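Local coordinates for protein-glutamine gamma-glutamyltransferase 2 (PDB 1G0D) that probably catalyses the calcium-dependent cross-linking of proteins by joining peptide-bound glutamine to lysine side chains or other primary amines, at residues 162-167 with 271-276; 248-253 with 621-626. All blocks are in the same frame, centred on the assembly; numbering follows the deposited sequence.

Contact 1. Residues 162-167 with 271-276; sequences IYMGTW and QCWVFA
Met164, on strand 159-164, sets its sulfur over the indole of Trp273 in the first turn of helix 272-286. This Met-aromatic contact puts SD 4.1 Å from the centroid of the five-membered ring and 8° off its normal, over the face of that ring and toward one side of the indole as a whole. The two side chains cross at about a right angle. With CG anti to the carbonyl carbon (chi1 -72°), the extended chi2 (179°) carries SD out to the indole. A thioether suits the place because it is polarisable, flexible and in need of no hydrogen-bond partner. CG2 of Val274 lies 3.4 Å above the opposite face, so the indole is flanked on its two faces, each time off centre, by the sulfur and by a methyl of the next residue in the helix.

The apolar contact of Ile162 is between its CG2 and CB of Trp273, 4.2 Å apart. Its CD1 packs by plain van der Waals contact on the backbone, 3.9 Å from Trp273 O; the beta-branched side chain thus covers the base of the tryptophan.

The indole also meets Tyr515, important for activity, edge-to-face, and Phe331 touches both Met164 and Trp273. With all three touching residues buried, the chemistry is apolar dispersion and sulfur-pi attraction, which probably limit how the indole can turn beside the catalytic Cys272.

Contact 2. Residues 248-253 with 621-626; sequences RWTGSV and TLEGAG
Strand 619-624 of the C-terminal Ig-like domain here faces the loop that leads into helix 253-261 of the catalytic core, and Glu623 carries the polar bond between them. Its carboxylate oxygen OE2 accepts a hydrogen bond from OG1 of Thr250 at 2.9 Å, through the lone pair that points away from OE1. The chi1 of Thr250 (36°) sets OG1 between its backbone N and carbonyl carbon, while the Glu623 chain runs extended beyond CG, and the two side chains run antiparallel alongside one another. A threonine suits the spot, since its hydroxyl can donate while CB lies against the carboxylate, 3.6 Å from Glu623 OE2. The other oxygen, OE1, takes a weak hydrogen bond from Asn176 ND2.

Gly251 comes next, with N 3.1 Å from OE2 of Glu623, though the N-H is not aimed well enough for a hydrogen bond. Any CB on Gly251 would run into OE2, so the absence of a side chain is what lets the carboxylate come this close. A water ties the loop together, accepting from Thr250 N at 3.1 Å and donating to Gly251 O at 3.0 Å, with a weak bond to Glu623 OE2.

At the start of the loop segment, Arg248 bends at chi2 and chi3 to bring NH2 3.5 Å from OG1 of Thr621, obliquely to the guanidinium; its stronger partner is Asp664 on the adjacent strand, with which NH2 forms a salt bridge.

With an alanine in place of Glu623, the Thr250 hydroxyl would probably be left without this acceptor and the weak tie to Asn176 would go. The interface is therefore polar and partly hydrated, and beyond the two segments the Arg248-Asp664 salt bridge is likely to add charge attraction between the domains.

In the fold
Along the chain the segments alternate, 162-167, 248-253, 271-276 and 621-626, so the two contacts cross in sequence. Their centres lie 16 Å apart. They meet directly where Val274 CG1 packs 4.0 Å from Trp249 CD1. Strand 169-176, the antiparallel partner of strand 159-164, gives a second connection: its Trp175 touches Val274 and bonds to Ser252, while Asn176 bonds to the backbone of Thr250 and Ser252. Contact 1 lies in the buried core around Cys272. Contact 2 lies away from the annotated sites, at the border with the C-terminal Ig-like domain, and is linked to that core through Trp249 and strand 169-176.

Contact 1. Residues 162-167 with 271-276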
loop_
_atom_site.group_PDB
_atom_site.type_symbol
_atom_site.label_atom_id
_atom_site.label_comp_id
_atom_site.label_asym_id
_atom_site.label_seq_id
_atom_site.Cartn_x
_atom_site.Cartn_y
_atom_site.Cartn_z
ATOM N N ILE A 162 -4.606 -1.773 -6.366
ATOM C CA ILE A 162 -3.178 -2.053 -6.210
ATOM C C ILE A 162 -2.817 -3.042 -7.317
ATOM O O ILE A 162 -3.507 -4.026 -7.499
ATOM C CB ILE A 162 -2.856 -2.646 -4.825
ATOM C CG1 ILE A 162 -3.410 -1.712 -3.735
ATOM C CG2 ILE A 162 -1.373 -2.851 -4.710
ATOM C CD1 ILE A 162 -2.927 -1.931 -2.319
ATOM N N TYR A 163 -1.774 -2.771 -8.091
ATOM C CA TYR A 163 -1.404 -3.680 -9.179
ATOM C C TYR A 163 -0.565 -4.890 -8.688
ATOM O O TYR A 163 0.221 -4.792 -7.713
ATOM C CB TYR A 163 -0.704 -2.881 -10.296
ATOM C CG TYR A 163 -1.659 -1.882 -10.891
ATOM C CD1 TYR A 163 -2.617 -2.281 -11.802
ATOM C CD2 TYR A 163 -1.744 -0.582 -10.381
ATOM C CE1 TYR A 163 -3.646 -1.430 -12.169
ATOM C CE2 TYR A 163 -2.777 0.282 -10.746
ATOM C CZ TYR A 163 -3.726 -0.150 -11.632
ATOM O OH TYR A 163 -4.774 0.674 -11.963
ATOM N N MET A 164 -0.764 -6.030 -9.353
ATOM C CA MET A 164 -0.090 -7.263 -8.988
ATOM C C MET A 164 0.079 -8.093 -10.202
ATOM O O MET A 164 -0.171 -7.621 -11.303
ATOM C CB MET A 164 -0.924 -8.023 -7.987
ATOM C CG MET A 164 -0.893 -7.346 -6.669
ATOM S SD MET A 164 -1.865 -8.126 -5.401
ATOM C CE MET A 164 -2.278 -9.712 -6.130
ATOM N N GLY A 165 0.471 -9.343 -9.991
ATOM C CA GLY A 165 0.709 -10.265 -11.090
ATOM C C GLY A 165 2.172 -10.251 -11.505
ATOM O O GLY A 165 3.043 -10.253 -10.644
ATOM N N THR A 166 2.439 -10.236 -12.809
ATOM C CA THR A 166 3.798 -10.184 -13.344
ATOM C C THR A 166 3.844 -8.990 -14.299
ATOM O O THR A 166 2.806 -8.561 -14.799
ATOM C CB THR A 166 4.149 -11.469 -14.095
ATOM O OG1 THR A 166 3.221 -11.652 -15.174
ATOM C CG2 THR A 166 4.095 -12.685 -13.141
ATOM N N TRP A 167 5.027 -8.454 -14.565
ATOM C CA TRP A 167 5.131 -7.256 -15.403
ATOM C C TRP A 167 4.593 -7.375 -16.799
ATOM O O TRP A 167 4.301 -6.356 -17.425
ATOM C CB TRP A 167 6.562 -6.792 -15.507
ATOM C CG TRP A 167 7.382 -7.816 -16.127
ATOM C CD1 TRP A 167 8.125 -8.748 -15.493
ATOM C CD2 TRP A 167 7.514 -8.073 -17.516
ATOM N NE1 TRP A 167 8.722 -9.580 -16.401
ATOM C CE2 TRP A 167 8.361 -9.183 -17.654
ATOM C CE3 TRP A 167 7.002 -7.472 -18.659
ATOM C CZ2 TRP A 167 8.708 -9.702 -18.885
ATOM C CZ3 TRP A 167 7.344 -7.988 -19.884
ATOM C CH2 TRP A 167 8.187 -9.090 -19.993
ATOM N N GLN A 271 1.387 -9.413 3.874
ATOM C CA GLN A 271 2.475 -9.508 2.904
ATOM C C GLN A 271 2.694 -8.088 2.340
ATOM O O GLN A 271 1.866 -7.213 2.585
ATOM C CB GLN A 271 2.136 -10.533 1.827
ATOM C CG GLN A 271 2.737 -11.868 2.190
ATOM C CD GLN A 271 2.030 -13.066 1.578
ATOM O OE1 GLN A 271 1.331 -12.971 0.546
ATOM N NE2 GLN A 271 2.220 -14.218 2.214
ATOM N N CYS A 272 3.772 -7.851 1.586
ATOM C CA CYS A 272 4.067 -6.500 1.116
ATOM C C CYS A 272 2.947 -5.585 0.636
ATOM O O CYS A 272 2.868 -4.462 1.133
ATOM C CB CYS A 272 5.233 -6.496 0.127
ATOM S SG CYS A 272 4.860 -6.966 -1.501
ATOM N N TRP A 273 2.068 -6.005 -0.266
ATOM C CA TRP A 273 0.985 -5.090 -0.692
ATOM C C TRP A 273 -0.084 -4.808 0.403
ATOM O O TRP A 273 -0.774 -3.788 0.340
ATOM C CB TRP A 273 0.298 -5.579 -1.985
ATOM C CG TRP A 273 -0.604 -6.684 -1.715
ATOM C CD1 TRP A 273 -1.921 -6.604 -1.373
ATOM C CD2 TRP A 273 -0.238 -8.058 -1.600
ATOM N NE1 TRP A 273 -2.396 -7.842 -1.037
ATOM C CE2 TRP A 273 -1.379 -8.759 -1.167
ATOM C CE3 TRP A 273 0.949 -8.769 -1.815
ATOM C CZ2 TRP A 273 -1.368 -10.140 -0.944
ATOM C CZ3 TRP A 273 0.961 -10.126 -1.596
ATOM C CH2 TRP A 273 -0.189 -10.799 -1.165
ATOM N N VAL A 274 -0.240 -5.693 1.393
ATOM C CA VAL A 274 -1.190 -5.452 2.492
ATOM C C VAL A 274 -0.641 -4.408 3.504
ATOM O O VAL A 274 -1.418 -3.694 4.156
ATOM C CB VAL A 274 -1.476 -6.741 3.282
ATOM C CG1 VAL A 274 -2.437 -6.447 4.379
ATOM C CG2 VAL A 274 -2.073 -7.751 2.413
ATOM N N PHE A 275 0.693 -4.332 3.626
ATOM C CA PHE A 275 1.395 -3.385 4.508
ATOM C C PHE A 275 1.275 -2.015 3.855
ATOM O O PHE A 275 1.050 -1.023 4.519
ATOM C CB PHE A 275 2.913 -3.643 4.572
ATOM C CG PHE A 275 3.309 -4.929 5.206
ATOM C CD1 PHE A 275 2.455 -5.591 6.079
ATOM C CD2 PHE A 275 4.513 -5.539 4.825
ATOM C CE1 PHE A 275 2.775 -6.853 6.549
ATOM C CE2 PHE A 275 4.861 -6.812 5.284
ATOM C CZ PHE A 275 3.990 -7.473 6.144
ATOM N N ALA A 276 1.497 -1.964 2.544
ATOM C CA ALA A 276 1.431 -0.713 1.811
ATOM C C ALA A 276 0.010 -0.133 1.859
ATOM O O ALA A 276 -0.156 1.045 2.202
ATOM C CB ALA A 276 1.877 -0.932 0.393
#

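Contact 2. Residues 248-253 with 621-626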
loop_
_atom_site.group_PDB
_atom_site.type_symbol
_atom_site.label_atom_id
_atom_site.label_comp_id
_atom_site.label_asym_id
_atom_site.label_seq_id
_atom_site.Cartn_x
_atom_site.Cartn_y
_atom_site.Cartn_z
ATOM N N ARG A 248 -6.351 -12.741 1.407
ATOM C CA ARG A 248 -7.768 -12.681 1.749
ATOM C C ARG A 248 -8.325 -11.265 1.888
ATOM O O ARG A 248 -9.459 -11.006 1.542
ATOM C CB ARG A 248 -8.022 -13.398 3.093
ATOM C CG ARG A 248 -8.126 -14.921 3.045
ATOM C CD ARG A 248 -9.521 -15.383 2.713
ATOM N NE ARG A 248 -10.163 -16.101 3.811
ATOM C CZ ARG A 248 -11.474 -16.060 4.039
ATOM N NH1 ARG A 248 -11.980 -16.737 5.051
ATOM N NH2 ARG A 248 -12.282 -15.321 3.264
ATOM N N TRP A 249 -7.542 -10.355 2.433
ATOM C CA TRP A 249 -8.049 -9.027 2.671
ATOM C C TRP A 249 -8.392 -8.196 1.460
ATOM O O TRP A 249 -7.647 -8.151 0.485
ATOM C CB TRP A 249 -7.077 -8.238 3.531
ATOM C CG TRP A 249 -6.442 -8.976 4.689
ATOM C CD1 TRP A 249 -5.155 -9.406 4.738
ATOM C CD2 TRP A 249 -6.973 -9.161 6.016
ATOM N NE1 TRP A 249 -4.840 -9.831 5.997
ATOM C CE2 TRP A 249 -5.929 -9.697 6.813
ATOM C CE3 TRP A 249 -8.219 -8.925 6.613
ATOM C CZ2 TRP A 249 -6.083 -10.001 8.189
ATOM C CZ3 TRP A 249 -8.375 -9.223 7.987
ATOM C CH2 TRP A 249 -7.302 -9.755 8.755
ATOM N N THR A 250 -9.531 -7.511 1.545
ATOM C CA THR A 250 -9.974 -6.622 0.471
ATOM C C THR A 250 -9.944 -5.165 0.935
ATOM O O THR A 250 -10.349 -4.267 0.203
ATOM C CB THR A 250 -11.388 -6.961 0.020
ATOM O OG1 THR A 250 -12.187 -7.366 1.144
ATOM C CG2 THR A 250 -11.322 -8.085 -0.974
ATOM N N GLY A 251 -9.440 -4.942 2.156
ATOM C CA GLY A 251 -9.366 -3.604 2.719
ATOM C C GLY A 251 -8.587 -3.446 4.018
ATOM O O GLY A 251 -8.319 -4.415 4.715
ATOM N N SER A 252 -8.280 -2.202 4.377
ATOM C CA SER A 252 -7.492 -1.932 5.575
ATOM C C SER A 252 -8.217 -1.787 6.887
ATOM O O SER A 252 -7.632 -2.027 7.930
ATOM C CB SER A 252 -6.641 -0.686 5.358
ATOM O OG SER A 252 -6.030 -0.722 4.067
ATOM N N VAL A 253 -9.481 -1.402 6.862
ATOM C CA VAL A 253 -10.223 -1.214 8.114
ATOM C C VAL A 253 -10.360 -2.467 9.027
ATOM O O VAL A 253 -10.326 -2.350 10.250
ATOM C CB VAL A 253 -11.634 -0.650 7.818
ATOM C CG1 VAL A 253 -12.403 -0.501 9.107
ATOM C CG2 VAL A 253 -11.530 0.676 7.110
ATOM N N THR A 621 -16.849 -12.822 1.683
ATOM C CA THR A 621 -16.689 -11.717 2.644
ATOM C C THR A 621 -16.962 -10.455 1.864
ATOM O O THR A 621 -16.356 -10.258 0.816
ATOM C CB THR A 621 -15.275 -11.606 3.177
ATOM O OG1 THR A 621 -14.820 -12.903 3.593
ATOM C CG2 THR A 621 -15.228 -10.607 4.326
ATOM N N LEU A 622 -17.864 -9.600 2.347
ATOM C CA LEU A 622 -18.205 -8.382 1.610
ATOM C C LEU A 622 -17.909 -7.102 2.373
ATOM O O LEU A 622 -18.101 -7.038 3.579
ATOM C CB LEU A 622 -19.691 -8.357 1.250
ATOM C CG LEU A 622 -20.547 -9.441 0.593
ATOM C CD1 LEU A 622 -21.128 -8.886 -0.683
ATOM C CD2 LEU A 622 -19.769 -10.662 0.309
ATOM N N GLU A 623 -17.438 -6.073 1.675
ATOM C CA GLU A 623 -17.174 -4.803 2.328
ATOM C C GLU A 623 -17.104 -3.662 1.328
ATOM O O GLU A 623 -16.881 -3.875 0.135
ATOM C CB GLU A 623 -15.875 -4.870 3.096
ATOM C CG GLU A 623 -14.705 -4.549 2.236
ATOM C CD GLU A 623 -13.475 -4.286 3.047
ATOM O OE1 GLU A 623 -13.536 -3.441 3.968
ATOM O OE2 GLU A 623 -12.449 -4.939 2.768
ATOM N N GLY A 624 -17.295 -2.444 1.830
ATOM C CA GLY A 624 -17.220 -1.273 0.978
ATOM C C GLY A 624 -17.209 -0.011 1.819
ATOM O O GLY A 624 -18.038 0.109 2.716
ATOM N N ALA A 625 -16.254 0.898 1.574
ATOM C CA ALA A 625 -16.174 2.168 2.299
ATOM C C ALA A 625 -17.521 2.798 2.032
ATOM O O ALA A 625 -17.932 2.880 0.873
ATOM C CB ALA A 625 -15.077 3.054 1.710
ATOM N N GLY A 626 -18.230 3.196 3.080
ATOM C CA GLY A 626 -19.520 3.825 2.865
ATOM C C GLY A 626 -20.693 2.925 2.534
ATOM O O GLY A 626 -21.830 3.402 2.528
HETATM O O HOH W 1 -10.201 -6.781 4.498
#